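Outer membrane protein (Bartonella henselae, PDB 2FI9) is of unknown function, belonging to the DUF498/DUF598 family and forming a compact single-chain alpha/beta domain despite its outer membrane name. Local coordinates at residues R82-E85 and E86-V89; I37-P41 and S42-G46; G25-A29 and D30-R34. All blocks are in the same frame, centred on the assembly; numbering follows the deposited sequence.

Interaction 1: residues R82-E85 and E86-V89; sequences RLPE and ELRV
R88 reaches back from the first turn of helix 85-93 to the loop that leads into it, where its NH1 donates to L83 O at 2.6 Å. The carbonyl points almost straight at the donor, but the hydrogen bond itself is bent at the hydrogen (131°) and the oxygen is tilted from the guanidinium plane. A kink at chi3 (-50°) folds the arginine back along the chain, so that one face of its guanidinium lies over the backbone of E85, with CA 3.5 Å above the plane near its centre. P84, the N-cap residue, accepts R88 N at its O (3.1 Å) and, weakly, L87 N, while V89 N bonds to E85 O in the regular helical pattern.

The tight side is apolar. L83 CD1 meets L87 CD2 at 3.8 Å, the two side chains crossing at about a right angle, and L83 CD2 lies 3.7 Å from the aliphatic CG of R88. S98 and T100 of strand 97-101 also touch L83, and P54 and Q56 touch L87, which ties the start of the helix to the sheet edge and a neighbouring loop.

The outer side is loose and charged. E85 extends its carboxylate nearly parallel to the R88 guanidinium, yet OE1 stays 4.9 Å from NH2, too far for a salt bridge. R82 NH2 comes within 3.1 Å of R88 NH1, two donors of like charge. The E85 carboxylate, close but not bonded, probably offsets part of that positive charge. Within residues 82-89, the one polar bond of the R88 guanidinium goes to a backbone acceptor, L83 O.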
ATOM      1  N   ARG A  82      -1.483 -14.312   2.831  1.00 34.11           N
ATOM      2  CA  ARG A  82      -2.919 -14.215   2.549  1.00 34.46           C
ATOM      3  C   ARG A  82      -3.562 -13.030   3.219  1.00 34.18           C
ATOM      4  O   ARG A  82      -3.205 -12.661   4.331  1.00 33.96           O
ATOM      5  CB  ARG A  82      -3.636 -15.494   3.018  1.00 34.75           C
ATOM      6  CG  ARG A  82      -3.210 -16.743   2.267  1.00 40.46           C
ATOM      7  CD  ARG A  82      -3.694 -16.785   0.801  1.00 46.19           C
ATOM      8  NE  ARG A  82      -5.002 -16.150   0.594  1.00 49.72           N
ATOM      9  CZ  ARG A  82      -6.165 -16.598   1.062  1.00 48.42           C
ATOM     10  NH1 ARG A  82      -6.225 -17.707   1.793  1.00 50.36           N
ATOM     11  NH2 ARG A  82      -7.275 -15.920   0.799  1.00 49.00           N
ATOM     12  N   LEU A  83      -4.523 -12.435   2.530  1.00 34.58           N
ATOM     13  CA  LEU A  83      -5.309 -11.356   3.086  1.00 35.26           C
ATOM     14  C   LEU A  83      -6.342 -11.988   4.028  1.00 34.75           C
ATOM     15  O   LEU A  83      -7.038 -12.919   3.634  1.00 35.51           O
ATOM     16  CB  LEU A  83      -6.007 -10.604   1.959  1.00 35.12           C
ATOM     17  CG  LEU A  83      -6.704  -9.302   2.311  1.00 35.91           C
ATOM     18  CD1 LEU A  83      -5.714  -8.331   2.928  1.00 38.55           C
ATOM     19  CD2 LEU A  83      -7.320  -8.724   1.043  1.00 36.00           C
ATOM     20  N   PRO A  84      -6.401 -11.521   5.291  1.00 34.15           N
ATOM     21  CA  PRO A  84      -7.345 -12.077   6.260  1.00 33.68           C
ATOM     22  C   PRO A  84      -8.788 -11.901   5.790  1.00 32.76           C
ATOM     23  O   PRO A  84      -9.110 -10.926   5.099  1.00 33.05           O
ATOM     24  CB  PRO A  84      -7.097 -11.249   7.526  1.00 33.41           C
ATOM     25  CG  PRO A  84      -5.748 -10.615   7.338  1.00 34.19           C
ATOM     26  CD  PRO A  84      -5.550 -10.462   5.873  1.00 34.44           C
ATOM     27  N   GLU A  85      -9.635 -12.834   6.188  1.00 32.35           N
ATOM     28  CA  GLU A  85     -11.046 -12.892   5.805  1.00 31.62           C
ATOM     29  C   GLU A  85     -11.779 -11.552   6.037  1.00 31.82           C
ATOM     30  O   GLU A  85     -12.505 -11.065   5.171  1.00 31.07           O
ATOM     31  CB  GLU A  85     -11.715 -14.037   6.581  1.00 32.26           C
ATOM     32  CG  GLU A  85     -13.205 -14.232   6.332  1.00 31.68           C
ATOM     33  CD  GLU A  85     -13.765 -15.454   7.049  1.00 32.58           C
ATOM     34  OE1 GLU A  85     -13.005 -16.163   7.745  1.00 30.95           O
ATOM     35  OE2 GLU A  85     -14.976 -15.722   6.922  1.00 30.90           O
ATOM     36  N   GLU A  86     -11.580 -10.981   7.217  1.00 31.92           N
ATOM     37  CA  GLU A  86     -12.193  -9.723   7.623  1.00 32.85           C
ATOM     38  C   GLU A  86     -11.886  -8.579   6.647  1.00 32.03           C
ATOM     39  O   GLU A  86     -12.762  -7.784   6.313  1.00 31.91           O
ATOM     40  CB  GLU A  86     -11.706  -9.352   9.026  1.00 33.62           C
ATOM     41  CG  GLU A  86     -12.129 -10.331  10.122  1.00 36.05           C
ATOM     42  CD  GLU A  86     -11.241 -11.596  10.255  1.00 40.24           C
ATOM     43  OE1 GLU A  86     -10.339 -11.873   9.425  1.00 38.64           O
ATOM     44  OE2 GLU A  86     -11.476 -12.343  11.232  1.00 44.46           O
ATOM     45  N   LEU A  87     -10.643  -8.514   6.186  1.00 31.78           N
ATOM     46  CA  LEU A  87     -10.210  -7.481   5.252  1.00 31.56           C
ATOM     47  C   LEU A  87     -10.739  -7.728   3.844  1.00 30.87           C
ATOM     48  O   LEU A  87     -11.049  -6.787   3.127  1.00 30.49           O
ATOM     49  CB  LEU A  87      -8.677  -7.401   5.236  1.00 31.40           C
ATOM     50  CG  LEU A  87      -8.072  -6.517   6.334  1.00 33.84           C
ATOM     51  CD1 LEU A  87      -8.208  -7.083   7.730  1.00 35.31           C
ATOM     52  CD2 LEU A  87      -6.606  -6.224   6.021  1.00 36.16           C
ATOM     53  N   ARG A  88     -10.818  -8.998   3.450  1.00 30.78           N
ATOM     54  CA  ARG A  88     -11.354  -9.360   2.138  1.00 30.85           C
ATOM     55  C   ARG A  88     -12.798  -8.882   2.011  1.00 30.02           C
ATOM     56  O   ARG A  88     -13.160  -8.282   1.000  1.00 29.95           O
ATOM     57  CB  ARG A  88     -11.242 -10.878   1.888  1.00 30.67           C
ATOM     58  CG  ARG A  88      -9.779 -11.379   1.816  1.00 29.92           C
ATOM     59  CD  ARG A  88      -9.652 -12.782   1.267  1.00 33.36           C
ATOM     60  NE  ARG A  88     -10.531 -13.751   1.909  1.00 35.11           N
ATOM     61  CZ  ARG A  88     -10.145 -14.645   2.822  1.00 40.19           C
ATOM     62  NH1 ARG A  88      -8.869 -14.707   3.217  1.00 41.29           N
ATOM     63  NH2 ARG A  88     -11.032 -15.497   3.340  1.00 37.31           N
ATOM     64  N   VAL A  89     -13.598  -9.125   3.056  1.00 29.15           N
ATOM     65  CA  VAL A  89     -14.977  -8.623   3.146  1.00 29.59           C
ATOM     66  C   VAL A  89     -15.072  -7.093   3.042  1.00 29.92           C
ATOM     67  O   VAL A  89     -15.816  -6.576   2.210  1.00 30.39           O
ATOM     68  CB  VAL A  89     -15.675  -9.124   4.438  1.00 29.79           C
ATOM     69  CG1 VAL A  89     -17.083  -8.549   4.582  1.00 30.22           C
ATOM     70  CG2 VAL A  89     -15.749 -10.650   4.416  1.00 28.47           C
TER

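Interaction 2: residues I37-P41 and S42-G46; sequences IICIP and SGIYG
I40 and Y45 meet on one face of the hairpin formed by strands 36-40 and 43-47, with I40 CD1 lying 3.7 Å from Y45 CE2 and the two side chains crossing at about a right angle. The isoleucine gets there because CG1 stands between its own backbone N and carbonyl carbon (chi1 53°), which swings CD1 across to the partner strand. Farther along the same face, I38 CG2 packs against Y45 CB at 3.9 Å. On the other face I37 and I44 run side by side, pointing the same way, and I44 CG2 lies 3.9 Å from I37 CD1 and 4.2 Å from C39 SG.

The backbone sets this register. I38 and Y45 form a hydrogen-bonded antiparallel pair, I38 N to Y45 O and Y45 N to I38 O, both 2.9 Å, and I40 and G43 form the next. A type I turn through P41 and S42 closes the loop; G43 N reaches I40 O from above the carbonyl plane. The positive phi of G43 (147°), readily adopted by glycine, returns the chain to strand geometry.

Outside this shell, V62 and R61 of helix 60-64 touch the I38 and I40 face, and R61 makes a cation-pi contact with Y45. Strand 120-124 continues the sheet beyond I37 and C39, while F26 and F28 pack on the other face, against I37 and I44.

At the turn, Y45 OH donates to S42 OG at 2.7 Å, in the plane of the ring, and S42 OG is also hydrogen-bonded to E65 OE2. This chain of two hydrogen bonds holds the tyrosine's outer end, and the ring is probably polarised further by R61.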
ATOM      1  N   ILE A  37       4.133   2.205   4.883  1.00 32.70           N
ATOM      2  CA  ILE A  37       3.399   3.326   4.286  1.00 32.83           C
ATOM      3  C   ILE A  37       2.143   2.861   3.575  1.00 33.34           C
ATOM      4  O   ILE A  37       2.035   1.705   3.135  1.00 32.61           O
ATOM      5  CB  ILE A  37       4.274   4.171   3.300  1.00 33.23           C
ATOM      6  CG1 ILE A  37       4.847   3.303   2.170  1.00 32.49           C
ATOM      7  CG2 ILE A  37       5.371   4.887   4.056  1.00 32.62           C
ATOM      8  CD1 ILE A  37       5.447   4.113   1.017  1.00 33.57           C
ATOM      9  N   ILE A  38       1.188   3.766   3.492  1.00 33.18           N
ATOM     10  CA  ILE A  38       0.041   3.587   2.635  1.00 34.18           C
ATOM     11  C   ILE A  38       0.047   4.735   1.593  1.00 33.76           C
ATOM     12  O   ILE A  38       0.342   5.871   1.928  1.00 33.98           O
ATOM     13  CB  ILE A  38      -1.251   3.524   3.470  1.00 34.67           C
ATOM     14  CG1 ILE A  38      -2.355   2.822   2.694  1.00 36.96           C
ATOM     15  CG2 ILE A  38      -1.696   4.901   3.960  1.00 34.84           C
ATOM     16  CD1 ILE A  38      -3.472   2.357   3.597  1.00 41.34           C
ATOM     17  N   CYS A  39      -0.224   4.404   0.336  1.00 33.54           N
ATOM     18  CA  CYS A  39      -0.143   5.341  -0.765  1.00 33.64           C
ATOM     19  C   CYS A  39      -1.509   5.383  -1.393  1.00 33.13           C
ATOM     20  O   CYS A  39      -1.958   4.404  -1.984  1.00 32.13           O
ATOM     21  CB  CYS A  39       0.867   4.852  -1.807  1.00 34.64           C
ATOM     22  SG  CYS A  39       2.497   4.474  -1.148  1.00 37.24           S
ATOM     23  N   ILE A  40      -2.190   6.505  -1.240  1.00 32.34           N
ATOM     24  CA  ILE A  40      -3.567   6.632  -1.705  1.00 32.17           C
ATOM     25  C   ILE A  40      -3.704   7.982  -2.436  1.00 31.85           C
ATOM     26  O   ILE A  40      -2.779   8.797  -2.394  1.00 30.77           O
ATOM     27  CB  ILE A  40      -4.559   6.464  -0.525  1.00 32.15           C
ATOM     28  CG1 ILE A  40      -4.196   7.430   0.614  1.00 32.54           C
ATOM     29  CG2 ILE A  40      -4.512   5.033  -0.025  1.00 31.08           C
ATOM     30  CD1 ILE A  40      -5.157   7.389   1.805  1.00 32.88           C
ATOM     31  N   PRO A  41      -4.805   8.197  -3.178  1.00 31.44           N
ATOM     32  CA  PRO A  41      -4.886   9.478  -3.909  1.00 31.69           C
ATOM     33  C   PRO A  41      -4.601  10.740  -3.085  1.00 31.89           C
ATOM     34  O   PRO A  41      -4.055  11.714  -3.641  1.00 31.63           O
ATOM     35  CB  PRO A  41      -6.315   9.469  -4.460  1.00 31.98           C
ATOM     36  CG  PRO A  41      -6.547   8.024  -4.716  1.00 31.35           C
ATOM     37  CD  PRO A  41      -5.955   7.330  -3.491  1.00 31.91           C
ATOM     38  N   SER A  42      -4.955  10.739  -1.793  1.00 31.91           N
ATOM     39  CA  SER A  42      -4.747  11.938  -0.941  1.00 31.98           C
ATOM     40  C   SER A  42      -3.308  12.077  -0.410  1.00 32.53           C
ATOM     41  O   SER A  42      -2.966  13.084   0.204  1.00 32.89           O
ATOM     42  CB  SER A  42      -5.720  11.950   0.236  1.00 32.27           C
ATOM     43  OG  SER A  42      -5.408  10.905   1.153  1.00 31.83           O
ATOM     44  N   GLY A  43      -2.485  11.052  -0.620  1.00 32.97           N
ATOM     45  CA  GLY A  43      -1.075  11.147  -0.274  1.00 32.92           C
ATOM     46  C   GLY A  43      -0.425   9.869   0.181  1.00 32.86           C
ATOM     47  O   GLY A  43      -1.012   8.784   0.082  1.00 33.33           O
ATOM     48  N   ILE A  44       0.795  10.008   0.678  1.00 32.35           N
ATOM     49  CA  ILE A  44       1.543   8.903   1.252  1.00 33.02           C
ATOM     50  C   ILE A  44       1.616   9.156   2.748  1.00 33.44           C
ATOM     51  O   ILE A  44       2.119  10.206   3.169  1.00 33.58           O
ATOM     52  CB  ILE A  44       2.974   8.841   0.660  1.00 32.96           C
ATOM     53  CG1 ILE A  44       2.897   8.733  -0.869  1.00 34.07           C
ATOM     54  CG2 ILE A  44       3.765   7.653   1.255  1.00 33.73           C
ATOM     55  CD1 ILE A  44       4.234   8.769  -1.596  1.00 32.89           C
ATOM     56  N   TYR A  45       1.130   8.205   3.544  1.00 33.45           N
ATOM     57  CA  TYR A  45       1.065   8.344   4.999  1.00 33.41           C
ATOM     58  C   TYR A  45       1.842   7.215   5.666  1.00 33.96           C
ATOM     59  O   TYR A  45       1.818   6.079   5.189  1.00 32.49           O
ATOM     60  CB  TYR A  45      -0.384   8.228   5.477  1.00 34.03           C
ATOM     61  CG  TYR A  45      -1.350   9.216   4.878  1.00 33.99           C
ATOM     62  CD1 TYR A  45      -1.737  10.350   5.584  1.00 34.59           C
ATOM     63  CD2 TYR A  45      -1.898   9.003   3.615  1.00 34.27           C
ATOM     64  CE1 TYR A  45      -2.636  11.263   5.044  1.00 33.55           C
ATOM     65  CE2 TYR A  45      -2.797   9.906   3.057  1.00 33.76           C
ATOM     66  CZ  TYR A  45      -3.168  11.028   3.787  1.00 34.07           C
ATOM     67  OH  TYR A  45      -4.050  11.938   3.250  1.00 34.56           O
ATOM     68  N   GLY A  46       2.516   7.515   6.771  1.00 34.09           N
ATOM     69  CA  GLY A  46       3.078   6.447   7.598  1.00 34.89           C
ATOM     70  C   GLY A  46       1.967   5.679   8.289  1.00 35.93           C
ATOM     71  O   GLY A  46       0.959   6.259   8.710  1.00 35.47           O
TER

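Interaction 3: residues G25-A29 and D30-R34; sequences GFRFA and DMSHR
F28 and M31 face each other at the end of a beta hairpin of strands 25-28 and 31-34, closed by a two-residue type I' turn, A29 and D30. Both corner residues have positive phi, as this turn requires, and the handedness suits the twist of the antiparallel pair.

The backbone bonds form two reciprocal pairs. F26 N reaches H33 O and H33 N reaches F26 O, both at 2.9 Å. Next to the turn, M31 N donates to F28 O at 2.8 Å from well above the carbonyl plane, and F28 N returns a bond to M31 O that is also tilted. Weaker CA-H...O contacts fill the non-hydrogen-bonded positions, as between R27 CA and M31 O. At the open end, glycine allows the strands to draw close: G25 CA is 3.2 Å from H33 O, and its partner is R34.

Side-chain contacts gather on the face that carries F26, F28, M31 and H33. The F28 ring is turned inward over the hairpin, its CG lodged between the backbone N and carbonyl carbon (chi1 51°), and the ring atoms CE1 and CE2 meet M31 and H33 respectively. H33 CB lies 3.7 Å from F28 CE2, the two side chains running alongside each other. On the other face R27 and S32 are exposed, with little side-chain contact between them.

Strand 18-22 extends this small sheet past strand 25-28, bonding to the backbone of R27, and V107 of helix 103-115 touches F26. The Met-aromatic contact with F28 is oblique: M31 SD stands 5.4 Å from the ring centroid, and a bend at chi3 brings its methyl CE to 4.0 Å from F28 CE1.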
ATOM      1  N   GLY A  25      12.392   0.945   5.428  1.00 30.94           N
ATOM      2  CA  GLY A  25      11.602   2.032   4.901  1.00 31.27           C
ATOM      3  C   GLY A  25      11.500   2.148   3.399  1.00 31.81           C
ATOM      4  O   GLY A  25      11.633   1.166   2.650  1.00 32.00           O
ATOM      5  N   PHE A  26      11.273   3.382   2.967  1.00 31.69           N
ATOM      6  CA  PHE A  26      11.002   3.678   1.572  1.00 31.90           C
ATOM      7  C   PHE A  26      11.607   5.009   1.201  1.00 31.63           C
ATOM      8  O   PHE A  26      11.786   5.894   2.059  1.00 31.32           O
ATOM      9  CB  PHE A  26       9.486   3.697   1.312  1.00 31.93           C
ATOM     10  CG  PHE A  26       8.823   2.378   1.575  1.00 31.77           C
ATOM     11  CD1 PHE A  26       8.877   1.346   0.632  1.00 30.54           C
ATOM     12  CD2 PHE A  26       8.170   2.151   2.785  1.00 32.01           C
ATOM     13  CE1 PHE A  26       8.269   0.101   0.884  1.00 30.49           C
ATOM     14  CE2 PHE A  26       7.575   0.933   3.050  1.00 31.25           C
ATOM     15  CZ  PHE A  26       7.629  -0.113   2.098  1.00 32.56           C
ATOM     16  N   ARG A  27      11.916   5.144  -0.082  1.00 31.50           N
ATOM     17  CA  ARG A  27      12.328   6.434  -0.636  1.00 31.71           C
ATOM     18  C   ARG A  27      11.349   6.836  -1.726  1.00 31.84           C
ATOM     19  O   ARG A  27      11.004   6.029  -2.589  1.00 31.67           O
ATOM     20  CB  ARG A  27      13.747   6.377  -1.202  1.00 31.79           C
ATOM     21  CG  ARG A  27      14.798   5.879  -0.224  1.00 33.01           C
ATOM     22  CD  ARG A  27      16.161   5.904  -0.876  1.00 36.41           C
ATOM     23  NE  ARG A  27      16.630   7.283  -0.963  1.00 36.61           N
ATOM     24  CZ  ARG A  27      17.341   7.797  -1.959  1.00 38.64           C
ATOM     25  NH1 ARG A  27      17.698   9.067  -1.897  1.00 36.09           N
ATOM     26  NH2 ARG A  27      17.693   7.063  -3.010  1.00 39.58           N
ATOM     27  N   PHE A  28      10.889   8.079  -1.672  1.00 31.44           N
ATOM     28  CA  PHE A  28       9.942   8.595  -2.653  1.00 32.80           C
ATOM     29  C   PHE A  28       9.992  10.114  -2.662  1.00 33.68           C
ATOM     30  O   PHE A  28      10.189  10.736  -1.610  1.00 33.15           O
ATOM     31  CB  PHE A  28       8.514   8.139  -2.326  1.00 33.30           C
ATOM     32  CG  PHE A  28       8.105   8.400  -0.901  1.00 34.54           C
ATOM     33  CD1 PHE A  28       7.441   9.580  -0.558  1.00 35.82           C
ATOM     34  CD2 PHE A  28       8.372   7.462   0.097  1.00 36.67           C
ATOM     35  CE1 PHE A  28       7.046   9.829   0.758  1.00 36.65           C
ATOM     36  CE2 PHE A  28       7.989   7.707   1.420  1.00 37.95           C
ATOM     37  CZ  PHE A  28       7.323   8.904   1.745  1.00 35.19           C
ATOM     38  N   ALA A  29       9.821  10.705  -3.847  1.00 34.68           N
ATOM     39  CA  ALA A  29       9.659  12.155  -3.948  1.00 35.86           C
ATOM     40  C   ALA A  29      10.836  12.887  -3.288  1.00 36.89           C
ATOM     41  O   ALA A  29      10.651  13.904  -2.596  1.00 37.05           O
ATOM     42  CB  ALA A  29       8.327  12.564  -3.299  1.00 35.89           C
ATOM     43  N   ASP A  30      12.039  12.354  -3.504  1.00 37.49           N
ATOM     44  CA  ASP A  30      13.275  12.879  -2.902  1.00 39.11           C
ATOM     45  C   ASP A  30      13.274  12.934  -1.368  1.00 39.34           C
ATOM     46  O   ASP A  30      14.029  13.698  -0.761  1.00 39.19           O
ATOM     47  CB  ASP A  30      13.638  14.236  -3.503  1.00 39.48           C
ATOM     48  CG  ASP A  30      13.896  14.153  -4.991  1.00 41.55           C
ATOM     49  OD1 ASP A  30      14.702  13.290  -5.407  1.00 42.98           O
ATOM     50  OD2 ASP A  30      13.288  14.946  -5.744  1.00 44.49           O
ATOM     51  N   MET A  31      12.432  12.107  -0.758  1.00 39.25           N
ATOM     52  CA  MET A  31      12.345  11.986   0.687  1.00 40.18           C
ATOM     53  C   MET A  31      12.646  10.525   1.060  1.00 39.52           C
ATOM     54  O   MET A  31      12.614   9.628   0.203  1.00 38.18           O
ATOM     55  CB  MET A  31      10.931  12.325   1.159  1.00 39.98           C
ATOM     56  CG  MET A  31      10.513  13.795   1.187  1.00 41.79           C
ATOM     57  SD  MET A  31       8.757  13.808   1.669  1.00 43.64           S
ATOM     58  CE  MET A  31       8.753  12.679   3.058  1.00 43.89           C
ATOM     59  N   SER A  32      12.941  10.311   2.341  1.00 39.56           N
ATOM     60  CA  SER A  32      13.098   8.980   2.930  1.00 39.46           C
ATOM     61  C   SER A  32      12.112   8.884   4.091  1.00 39.44           C
ATOM     62  O   SER A  32      11.958   9.835   4.864  1.00 39.59           O
ATOM     63  CB  SER A  32      14.518   8.816   3.458  1.00 39.32           C
ATOM     64  OG  SER A  32      14.762   7.493   3.904  1.00 41.39           O
ATOM     65  N   HIS A  33      11.425   7.755   4.213  1.00 38.54           N
ATOM     66  CA  HIS A  33      10.573   7.538   5.371  1.00 38.62           C
ATOM     67  C   HIS A  33      10.924   6.194   5.986  1.00 37.74           C
ATOM     68  O   HIS A  33      11.038   5.202   5.275  1.00 37.41           O
ATOM     69  CB  HIS A  33       9.099   7.563   4.974  1.00 39.34           C
ATOM     70  CG  HIS A  33       8.161   7.317   6.120  1.00 42.79           C
ATOM     71  ND1 HIS A  33       7.588   6.086   6.370  1.00 45.40           N
ATOM     72  CD2 HIS A  33       7.702   8.148   7.089  1.00 45.56           C
ATOM     73  CE1 HIS A  33       6.815   6.170   7.440  1.00 44.35           C
ATOM     74  NE2 HIS A  33       6.871   7.407   7.898  1.00 46.94           N
ATOM     75  N   ARG A  34      11.105   6.179   7.301  1.00 36.98           N
ATOM     76  CA  ARG A  34      11.315   4.949   8.057  1.00 37.27           C
ATOM     77  C   ARG A  34       9.957   4.404   8.547  1.00 36.37           C
ATOM     78  O   ARG A  34       9.205   5.092   9.259  1.00 36.07           O
ATOM     79  CB  ARG A  34      12.276   5.187   9.229  1.00 37.93           C
ATOM     80  CG  ARG A  34      12.011   6.481  10.081  1.00 42.31           C
ATOM     81  CD  ARG A  34      12.134   7.812   9.292  1.00 46.83           C
ATOM     82  NE  ARG A  34      10.888   8.587   9.372  1.00 50.70           N
ATOM     83  CZ  ARG A  34      10.581   9.638   8.608  1.00 53.92           C
ATOM     84  NH1 ARG A  34      11.430  10.080   7.681  1.00 54.76           N
ATOM     85  NH2 ARG A  34       9.415  10.261   8.776  1.00 54.37           N
TER

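Interactions 2 and 3 are successive hairpins whose centres lie 12 Å apart. They belong to different sheets and pack face to face: I44 CD1 sits 3.5 Å from F28 CD1, and I37 CG1 is 3.6 Å from F26 CD2. F28 thus serves both contacts, reaching M31 within its own hairpin and I44 in the next. Interaction 1 lies on the opposite side of the chain's centre, about 21 Å from interaction 2 and 28 Å from interaction 3 between centres, touching neither. The five-stranded mixed sheet links it to interaction 2: residues 37-46 make up its two strands at one side, with strand 43-47 outermost, and L83 packs on strand 97-101 at the other.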